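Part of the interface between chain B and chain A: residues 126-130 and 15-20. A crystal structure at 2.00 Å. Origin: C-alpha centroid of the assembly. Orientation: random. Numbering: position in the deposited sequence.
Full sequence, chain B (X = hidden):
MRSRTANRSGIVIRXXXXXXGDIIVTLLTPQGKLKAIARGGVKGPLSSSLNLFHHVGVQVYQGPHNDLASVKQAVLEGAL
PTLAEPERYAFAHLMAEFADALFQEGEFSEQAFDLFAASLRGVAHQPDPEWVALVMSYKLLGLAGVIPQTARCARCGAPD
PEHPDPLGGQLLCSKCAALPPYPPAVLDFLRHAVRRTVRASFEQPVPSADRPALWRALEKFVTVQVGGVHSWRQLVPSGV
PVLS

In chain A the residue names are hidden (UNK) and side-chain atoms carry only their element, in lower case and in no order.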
# COMPACT_ATOMS: atom_id res chain seq x y z
N GLN B 126 4.94 -6.14 11.25
CA GLN B 126 6.14 -6.89 11.53
C GLN B 126 7.35 -6.41 10.74
O GLN B 126 7.22 -5.83 9.66
CB GLN B 126 5.89 -8.36 11.21
CG GLN B 126 4.85 -9.04 12.04
CD GLN B 126 5.16 -9.15 13.52
OE1 GLN B 126 5.84 -8.32 14.11
NE2 GLN B 126 4.62 -10.20 14.13
N PRO B 127 8.53 -6.61 11.31
CA PRO B 127 9.77 -6.27 10.61
C PRO B 127 10.05 -7.06 9.34
O PRO B 127 10.83 -6.59 8.52
CB PRO B 127 10.85 -6.48 11.69
CG PRO B 127 10.26 -7.28 12.74
CD PRO B 127 8.77 -6.99 12.71
N ASP B 128 9.45 -8.23 9.14
CA ASP B 128 9.78 -9.05 7.96
C ASP B 128 8.49 -9.43 7.22
O ASP B 128 8.00 -10.56 7.33
CB ASP B 128 10.56 -10.28 8.43
CG ASP B 128 11.21 -11.07 7.31
OD1 ASP B 128 10.93 -10.91 6.09
OD2 ASP B 128 12.09 -11.89 7.63
N PRO B 129 7.92 -8.47 6.48
CA PRO B 129 6.70 -8.74 5.71
C PRO B 129 6.77 -9.86 4.69
O PRO B 129 5.74 -10.51 4.49
CB PRO B 129 6.42 -7.40 5.03
CG PRO B 129 7.73 -6.67 5.07
CD PRO B 129 8.32 -7.06 6.40
N GLU B 130 7.92 -10.02 4.03
CA GLU B 130 8.14 -11.11 3.09
C GLU B 130 7.89 -12.44 3.81
O GLU B 130 7.14 -13.27 3.29
CB GLU B 130 9.53 -11.12 2.47
CG GLU B 130 9.70 -12.25 1.46
CD GLU B 130 11.11 -12.46 0.96
OE1 GLU B 130 12.05 -12.07 1.68
OE2 GLU B 130 11.26 -13.07 -0.12
N UNK A 15 10.40 4.82 8.78
CA UNK A 15 11.24 4.12 9.76
C UNK A 15 10.88 2.64 9.69
O UNK A 15 9.70 2.29 9.78
c UNK A 15 11.48 3.88 12.31
n UNK A 15 13.26 4.89 15.44
n UNK A 15 12.82 2.93 16.53
c UNK A 15 12.53 3.80 15.57
c UNK A 15 11.12 4.48 13.67
c UNK A 15 10.99 4.70 11.15
n UNK A 15 11.52 3.58 14.75
N UNK A 16 11.87 1.81 9.42
CA UNK A 16 11.77 0.36 9.49
C UNK A 16 12.67 -0.17 10.61
O UNK A 16 13.87 0.12 10.64
n UNK A 16 11.02 -4.10 6.00
n UNK A 16 9.47 -2.80 4.94
n UNK A 16 10.08 -2.29 7.09
c UNK A 16 12.16 -0.27 8.15
c UNK A 16 10.20 -3.06 6.01
c UNK A 16 10.86 -2.46 8.31
c UNK A 16 12.22 -1.80 8.14
N UNK A 17 12.08 -0.91 11.54
CA UNK A 17 12.80 -1.67 12.54
C UNK A 17 12.97 -3.05 11.94
O UNK A 17 12.03 -3.79 11.65
c UNK A 17 11.90 -0.49 14.59
c UNK A 17 12.68 -2.86 14.72
c UNK A 17 12.01 -1.82 13.85
N UNK A 18 14.23 -3.42 11.79
CA UNK A 18 14.65 -4.64 11.12
C UNK A 18 14.67 -5.81 12.12
O UNK A 18 14.78 -5.57 13.32
c UNK A 18 17.12 -5.17 10.92
c UNK A 18 16.03 -4.21 10.60
o UNK A 18 15.99 -3.94 9.19
N UNK A 19 14.59 -7.06 11.68
CA UNK A 19 14.64 -8.18 12.64
C UNK A 19 15.89 -8.18 13.54
O UNK A 19 15.78 -8.51 14.72
c UNK A 19 14.04 -8.97 10.44
c UNK A 19 14.53 -9.43 11.77
c UNK A 19 14.41 -7.52 10.29
N UNK A 20 17.03 -7.73 13.01
CA UNK A 20 18.25 -7.54 13.79
C UNK A 20 18.30 -6.34 14.74
O UNK A 20 19.29 -6.17 15.44
c UNK A 20 19.45 -7.46 12.85

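Position 15 of chain A carries seven side-chain atoms: three carbons in a row, a nitrogen, then a carbon bearing two more nitrogens. None touches chain B. The terminal guanidinium identifies Arg15(A). Its chain is extended, with chi1 to chi3 all t, and its CG is 10.4 Å from CB of Pro127(B). A long arginine suits such a place because it can reach partners away from this contact; both terminal nitrogens find hydrogen bonds elsewhere in the structure.

Position 16 repeats the same atom pattern, but the chain is bent and its end comes nearer to chain B than its sideways CA-to-CB bond would suggest. A terminal nitrogen lies 3.5 Å from O of Pro127(B) and 4.0 Å from CD of Pro129(B). This is Arg16(A), and the nitrogen is NH1. After a t chi1, chi2 and chi3 are both p. The CD of Pro129(B) lies over one face of the guanidinium, a flat surface that can pack against a ring while its nitrogens bond in the plane. Pro127(B) O approaches obliquely and makes no hydrogen bond with Arg16(A); NH1 and NH2 are satisfied elsewhere in the structure.

At position 17 one carbon carries two others, branching directly at CB. The backbone makes the contact, its O 2.9 Å from CB of Pro127(B), a very tight approach. This is Val17(A). The beta-branched side chain suits the strand, yet its CG1 remains 5.1 Å from CB of Pro127(B).

Position 18 has a carbon bearing one oxygen and one carbon. Its backbone C meets CB of Pro127(B) at 3.9 Å, and its CB points away from chain B. This is Thr18(A), whose polar side chain is thus kept off the proline surface.

Position 19 shows three carbons closing a ring onto the backbone N. Two ring carbons touch CB of Pro127(B) and CB of Asp128(B). It can only be Pro19(A), a compact apolar ring suited to meeting another proline: its CD lies 4.0 Å from CB of Pro127(B), its CG 4.2 Å from CB of Asp128(B).

Position 20 has a single side-chain carbon, touching nothing on chain B: Ala20(A). Its CB is 8.7 Å from CB of Pro127(B), and a lone methyl is easily accommodated in an exposed loop.

The contact works by packing, without a hydrogen bond between the two stretches. Pro127(B), its CB directed toward chain A, is the centre: it meets the backbone where the strand gives way to loop, and touches the ring of Pro19(A). Nearby, Arg16(A) lays its guanidinium against Pro129(B). Asp128(B) offers its CB to Pro19(A) while its side chain caps the helix that follows. The stretches bury 241 Å² between them, both sides summed.

Chain A, residues 15-20: RRVTPA
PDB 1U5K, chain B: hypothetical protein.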